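PDB 4HD1: squalene synthase HpnC from Alicyclobacillus acidocaldarius subsp. acidocaldarius, which probably acts as a prenyl transferase of the squalene/phytoene synthase family, joining isoprenoid diphosphates head to head on the way to squalene. Local coordinates for residues Cys18-Thr22 with Phe44-Tyr48; Val31-Val36 with Arg240-Tyr245. Numbering follows the deposited sequence.

Interaction 1: Cys18-Thr22 with Phe44-Tyr48; sequences CRRLT and FYSVY. With SO4 (sulfate ion), chain B.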
loop_
_atom_site.group_PDB
_atom_site.type_symbol
_atom_site.label_atom_id
_atom_site.label_comp_id
_atom_site.label_asym_id
_atom_site.label_seq_id
_atom_site.Cartn_x
_atom_site.Cartn_y
_atom_site.Cartn_z
ATOM N N CYS A 18 3.608 1.217 18.939
ATOM C CA CYS A 18 3.098 0.953 17.596
ATOM C C CYS A 18 1.770 1.651 17.349
ATOM O O CYS A 18 1.558 2.222 16.280
ATOM C CB CYS A 18 2.953 -0.539 17.365
ATOM S SG CYS A 18 4.546 -1.375 17.287
ATOM N N ARG A 19 0.898 1.628 18.352
ATOM C CA ARG A 19 -0.405 2.286 18.267
ATOM C C ARG A 19 -0.281 3.802 18.117
ATOM O O ARG A 19 -0.965 4.400 17.278
ATOM C CB ARG A 19 -1.254 1.938 19.487
ATOM C CG ARG A 19 -2.666 2.486 19.450
ATOM C CD ARG A 19 -3.330 2.239 20.787
ATOM N NE ARG A 19 -4.752 2.549 20.766
ATOM C CZ ARG A 19 -5.277 3.721 21.114
ATOM N NH1 ARG A 19 -4.500 4.719 21.509
ATOM N NH2 ARG A 19 -6.591 3.893 21.063
ATOM N N ARG A 20 0.585 4.407 18.931
ATOM C CA ARG A 20 0.886 5.845 18.843
ATOM C C ARG A 20 1.453 6.235 17.483
ATOM O O ARG A 20 0.965 7.174 16.853
ATOM C CB ARG A 20 1.879 6.265 19.928
ATOM C CG ARG A 20 1.260 6.974 21.121
ATOM C CD ARG A 20 2.262 7.904 21.802
ATOM N NE ARG A 20 3.472 7.209 22.247
ATOM C CZ ARG A 20 4.649 7.244 21.620
ATOM N NH1 ARG A 20 4.810 7.951 20.507
ATOM N NH2 ARG A 20 5.676 6.568 22.111
ATOM N N LEU A 21 2.490 5.515 17.046
ATOM C CA LEU A 21 3.151 5.790 15.770
ATOM C C LEU A 21 2.146 5.680 14.634
ATOM O O LEU A 21 2.144 6.506 13.715
ATOM C CB LEU A 21 4.336 4.842 15.531
ATOM C CG LEU A 21 5.496 4.813 16.549
ATOM C CD1 LEU A 21 6.500 3.711 16.207
ATOM C CD2 LEU A 21 6.195 6.165 16.725
ATOM N N THR A 22 1.279 4.671 14.716
ATOM C CA THR A 22 0.267 4.440 13.698
ATOM C C THR A 22 -0.782 5.552 13.666
ATOM O O THR A 22 -1.005 6.160 12.613
ATOM C CB THR A 22 -0.382 3.047 13.849
ATOM O OG1 THR A 22 0.608 2.041 13.589
ATOM C CG2 THR A 22 -1.557 2.873 12.885
ATOM N N PHE A 44 -2.496 -4.995 13.523
ATOM C CA PHE A 44 -2.601 -3.881 12.584
ATOM C C PHE A 44 -1.630 -2.755 12.984
ATOM O O PHE A 44 -0.917 -2.225 12.126
ATOM C CB PHE A 44 -4.056 -3.402 12.432
ATOM C CG PHE A 44 -4.816 -4.129 11.349
ATOM C CD1 PHE A 44 -5.176 -5.469 11.503
ATOM C CD2 PHE A 44 -5.151 -3.486 10.158
ATOM C CE1 PHE A 44 -5.862 -6.145 10.497
ATOM C CE2 PHE A 44 -5.837 -4.151 9.149
ATOM C CZ PHE A 44 -6.191 -5.483 9.320
ATOM N N TYR A 45 -1.567 -2.438 14.282
ATOM C CA TYR A 45 -0.695 -1.377 14.772
ATOM C C TYR A 45 0.775 -1.681 14.524
ATOM O O TYR A 45 1.520 -0.793 14.102
ATOM C CB TYR A 45 -0.943 -1.064 16.254
ATOM C CG TYR A 45 -2.325 -0.522 16.549
ATOM C CD1 TYR A 45 -2.851 0.549 15.821
ATOM C CD2 TYR A 45 -3.104 -1.068 17.567
ATOM C CE1 TYR A 45 -4.115 1.050 16.091
ATOM C CE2 TYR A 45 -4.374 -0.572 17.847
ATOM C CZ TYR A 45 -4.876 0.484 17.104
ATOM O OH TYR A 45 -6.135 0.981 17.371
ATOM N N SER A 46 1.192 -2.925 14.751
ATOM C CA SER A 46 2.604 -3.272 14.547
ATOM C C SER A 46 2.995 -3.322 13.064
ATOM O O SER A 46 4.104 -2.925 12.697
ATOM C CB SER A 46 2.972 -4.578 15.250
ATOM O OG SER A 46 2.221 -5.660 14.735
ATOM N N VAL A 47 2.088 -3.802 12.213
ATOM C CA VAL A 47 2.355 -3.848 10.777
ATOM C C VAL A 47 2.391 -2.437 10.200
ATOM O O VAL A 47 3.281 -2.102 9.409
ATOM C CB VAL A 47 1.343 -4.731 10.031
ATOM C CG1 VAL A 47 1.467 -4.543 8.528
ATOM C CG2 VAL A 47 1.566 -6.189 10.405
ATOM N N TYR A 48 1.443 -1.605 10.620
ATOM C CA TYR A 48 1.412 -0.224 10.159
ATOM C C TYR A 48 2.567 0.624 10.685
ATOM O O TYR A 48 3.099 1.450 9.932
ATOM C CB TYR A 48 0.045 0.414 10.399
ATOM C CG TYR A 48 -0.913 0.098 9.275
ATOM C CD1 TYR A 48 -1.015 0.939 8.163
ATOM C CD2 TYR A 48 -1.692 -1.062 9.292
ATOM C CE1 TYR A 48 -1.882 0.646 7.118
ATOM C CE2 TYR A 48 -2.566 -1.363 8.251
ATOM C CZ TYR A 48 -2.657 -0.504 7.172
ATOM O OH TYR A 48 -3.513 -0.792 6.135
HETATM S S SO4 B . -7.687 0.228 20.356
HETATM O O1 SO4 B . -8.490 -0.725 21.171
HETATM O O2 SO4 B . -6.278 0.285 20.856
HETATM O O3 SO4 B . -7.612 -0.193 18.929
HETATM O O4 SO4 B . -8.397 1.547 20.468
#
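Tyr45 is the main contributor to this helix-helix crossing: 101 Å² of it is covered by residues 18-22, out of 310 Å² buried over both sides. The axes of the two short segments pass 8.0 Å apart at 61°, and the CA atoms of Arg19 and Tyr45 lie 5.1 Å from each other. The CA-to-CB bond of Tyr45 points toward helix 12-25, and one face of its ring packs against the aliphatic part of Arg19. Arg19 CG stands 3.7 Å from the centroid of the Tyr45 ring and 9° off its normal, a CH-pi contact over the face. With chi1 to chi3 all t, Arg19 extends past the ring until both polar ends reach one sulfate, probably from the crystallisation liquor. Arg19 NE donates to sulfate O2 (2.7 Å), Arg19 NH2 to O4 (3.0 Å) and Tyr45 OH to O3 (2.4 Å, very short); Ala3 N is a further donor to the ion.

Thr22, with 67 Å² covered, packs at the edge of the Tyr45 ring, its CG2 4.0 Å from Tyr45 CD1. Its OG1 comes within 3.0 Å of Tyr45 O, but the hydroxyl donates to Cys18 O within its own helix (2.9 Å). Cys18 CB adds apolar contact with Tyr45 CB at 4.1 Å.

In the all-helical fold, Cys18 also packs on Ala88 and Ala91 of helix 87-99, where Ser46 OG is hydrogen-bonded to Thr95 OG1. Phe44, Val47 and Tyr48 meet helix 137-146, so helix 41-56 lies between helices 12-25 and 137-146.

Interaction 2: Val31-Val36 with Arg240-Tyr245; sequences VVSLFV and RQLKLY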
loop_
_atom_site.group_PDB
_atom_site.type_symbol
_atom_site.label_atom_id
_atom_site.label_comp_id
_atom_site.label_asym_id
_atom_site.label_seq_id
_atom_site.Cartn_x
_atom_site.Cartn_y
_atom_site.Cartn_z
ATOM N N VAL A 31 -10.891 4.329 10.135
ATOM C CA VAL A 31 -11.634 3.743 9.023
ATOM C C VAL A 31 -10.948 2.455 8.581
ATOM O O VAL A 31 -11.594 1.415 8.455
ATOM C CB VAL A 31 -11.747 4.710 7.821
ATOM C CG1 VAL A 31 -12.611 4.107 6.724
ATOM C CG2 VAL A 31 -12.325 6.047 8.252
ATOM N N VAL A 32 -9.636 2.539 8.363
ATOM C CA VAL A 32 -8.804 1.400 7.943
ATOM C C VAL A 32 -8.951 0.186 8.880
ATOM O O VAL A 32 -8.780 -0.960 8.447
ATOM C CB VAL A 32 -7.308 1.822 7.786
ATOM C CG1 VAL A 32 -6.390 0.622 7.562
ATOM C CG2 VAL A 32 -7.142 2.820 6.646
ATOM N N SER A 33 -9.296 0.443 10.144
ATOM C CA SER A 33 -9.389 -0.605 11.160
ATOM C C SER A 33 -10.772 -0.713 11.822
ATOM O O SER A 33 -10.917 -1.387 12.855
ATOM C CB SER A 33 -8.332 -0.367 12.234
ATOM O OG SER A 33 -8.769 0.660 13.103
ATOM N N LEU A 34 -11.772 -0.056 11.229
ATOM C CA LEU A 34 -13.147 -0.005 11.766
ATOM C C LEU A 34 -13.808 -1.384 11.925
ATOM O O LEU A 34 -14.789 -1.538 12.660
ATOM C CB LEU A 34 -14.004 0.898 10.865
ATOM C CG LEU A 34 -15.507 1.118 11.058
ATOM C CD1 LEU A 34 -15.798 2.008 12.256
ATOM C CD2 LEU A 34 -16.086 1.730 9.791
ATOM N N PHE A 35 -13.260 -2.381 11.238
ATOM C CA PHE A 35 -13.834 -3.715 11.222
ATOM C C PHE A 35 -12.988 -4.746 11.934
ATOM O O PHE A 35 -13.417 -5.884 12.112
ATOM C CB PHE A 35 -14.005 -4.179 9.786
ATOM C CG PHE A 35 -15.030 -3.413 9.021
ATOM C CD1 PHE A 35 -16.368 -3.761 9.107
ATOM C CD2 PHE A 35 -14.657 -2.346 8.207
ATOM C CE1 PHE A 35 -17.316 -3.066 8.385
ATOM C CE2 PHE A 35 -15.599 -1.642 7.489
ATOM C CZ PHE A 35 -16.930 -2.006 7.576
ATOM N N VAL A 36 -11.779 -4.356 12.317
ATOM C CA VAL A 36 -10.815 -5.297 12.875
ATOM C C VAL A 36 -11.179 -5.614 14.328
ATOM O O VAL A 36 -11.308 -4.690 15.146
ATOM C CB VAL A 36 -9.364 -4.759 12.749
ATOM C CG1 VAL A 36 -8.358 -5.767 13.292
ATOM C CG2 VAL A 36 -9.046 -4.410 11.293
ATOM N N ARG A 240 -16.133 -7.090 5.017
ATOM C CA ARG A 240 -16.642 -5.715 5.041
ATOM C C ARG A 240 -15.523 -4.678 4.920
ATOM O O ARG A 240 -15.705 -3.635 4.284
ATOM C CB ARG A 240 -17.474 -5.461 6.295
ATOM C CG ARG A 240 -18.728 -6.311 6.399
ATOM C CD ARG A 240 -19.644 -5.838 7.520
ATOM N NE ARG A 240 -20.177 -6.975 8.273
ATOM C CZ ARG A 240 -19.803 -7.307 9.507
ATOM N NH1 ARG A 240 -18.907 -6.577 10.164
ATOM N NH2 ARG A 240 -20.334 -8.368 10.092
ATOM N N GLN A 241 -14.370 -4.971 5.520
ATOM C CA GLN A 241 -13.196 -4.100 5.403
ATOM C C GLN A 241 -12.762 -4.005 3.942
ATOM O O GLN A 241 -12.545 -2.906 3.422
ATOM C CB GLN A 241 -12.037 -4.613 6.268
ATOM C CG GLN A 241 -10.963 -3.578 6.564
ATOM C CD GLN A 241 -11.483 -2.456 7.448
ATOM O OE1 GLN A 241 -11.675 -2.630 8.656
ATOM N NE2 GLN A 241 -11.728 -1.299 6.845
ATOM N N LEU A 242 -12.655 -5.160 3.284
ATOM C CA LEU A 242 -12.292 -5.215 1.866
ATOM C C LEU A 242 -13.312 -4.503 1.000
ATOM O O LEU A 242 -12.938 -3.739 0.114
ATOM C CB LEU A 242 -12.127 -6.658 1.384
ATOM C CG LEU A 242 -10.920 -7.407 1.945
ATOM C CD1 LEU A 242 -11.056 -8.880 1.603
ATOM C CD2 LEU A 242 -9.597 -6.840 1.433
ATOM N N LYS A 243 -14.593 -4.743 1.267
ATOM C CA LYS A 243 -15.656 -4.101 0.499
ATOM C C LYS A 243 -15.461 -2.590 0.562
ATOM O O LYS A 243 -15.522 -1.876 -0.440
ATOM C CB LYS A 243 -17.031 -4.501 1.036
ATOM C CG LYS A 243 -18.199 -3.808 0.345
ATOM C CD LYS A 243 -19.516 -4.522 0.645
ATOM C CE LYS A 243 -20.721 -3.639 0.358
ATOM N NZ LYS A 243 -21.986 -4.230 0.892
ATOM N N LEU A 244 -15.189 -2.110 1.750
ATOM C CA LEU A 244 -15.059 -0.695 1.964
ATOM C C LEU A 244 -13.812 -0.092 1.297
ATOM O O LEU A 244 -13.887 1.003 0.737
ATOM C CB LEU A 244 -15.088 -0.425 3.451
ATOM C CG LEU A 244 -14.747 1.000 3.850
ATOM C CD1 LEU A 244 -15.820 1.970 3.357
ATOM C CD2 LEU A 244 -14.625 1.077 5.367
ATOM N N TYR A 245 -12.676 -0.787 1.330
ATOM C CA TYR A 245 -11.538 -0.354 0.510
ATOM C C TYR A 245 -11.961 -0.278 -0.959
ATOM O O TYR A 245 -11.659 0.706 -1.643
ATOM C CB TYR A 245 -10.337 -1.295 0.651
ATOM C CG TYR A 245 -9.755 -1.430 2.050
ATOM C CD1 TYR A 245 -9.854 -0.394 2.987
ATOM C CD2 TYR A 245 -9.067 -2.593 2.419
ATOM C CE1 TYR A 245 -9.304 -0.524 4.258
ATOM C CE2 TYR A 245 -8.515 -2.734 3.684
ATOM C CZ TYR A 245 -8.632 -1.697 4.597
ATOM O OH TYR A 245 -8.084 -1.841 5.852
#
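Residues 31-36 run out of the short helix 29-32 into a type I beta turn from Ser33 to Val36, and this turn is held against residues 240-245 of helix 236-257 in an all-helical protein, consistent with the isoprenoid synthase fold. Ser33 is the first residue to leave helical phi/psi (-122/13). The backbone bonds Leu34 N to Val31 O and Val36 N to Ser33 O, 3.1 Å each, define the bend. The CA atoms of Phe35 and Gln241 approach to 5.9 Å, and the contact buries 398 Å² in all.

Phe35 and Gln241 have the largest shares, 108 and 80 Å² of the total. The carboxamide of Gln241 serves the bent backbone at two points: NE2 donates to Val31 O (3.2 Å, 146°), while OE1 accepts from Phe35 N (3.0 Å, 137°). One side chain thus spans the helix end and the turn. The CA-to-CB bond of Phe35 points toward the helix; one face of its ring lies over Gln241 N and Arg240 O, and Leu244 CD2 sits near the ring plane, 3.6 Å from Phe35 CE2. That methyl also meets Val31 CG1 at 3.9 Å. Beyond the two segments, Phe35 O accepts a hydrogen bond from Arg237. One turn of helix after Gln241, the Tyr245 hydroxyl adds the shortest polar link, OH donating to Val32 O at 2.8 Å, and Val32 CG1 lies 3.4 Å from Tyr245 OH.

How the interactions relate
Interactions 1 and 2 have centres about 16 Å apart and touch directly through helix 41-56: Tyr48 OH lies 3.5 Å from Val32 CG1, and Phe44 CZ 3.6 Å from Val36 CG2. Helices 12-25, 29-32 and 41-56 follow one another, so residues 31-36 fall between the two segments of interaction 1, whereas 240-245 comes some 200 residues later; the contacts therefore cross along the chain. Interaction 1 joins parts of the N-terminal region, and interaction 2 ties that region to helix 236-257. The sulfate held by interaction 1 lies about 6 Å from the Ser33 side chain (nearest atoms), perhaps marking a pocket, though this does not establish an active site.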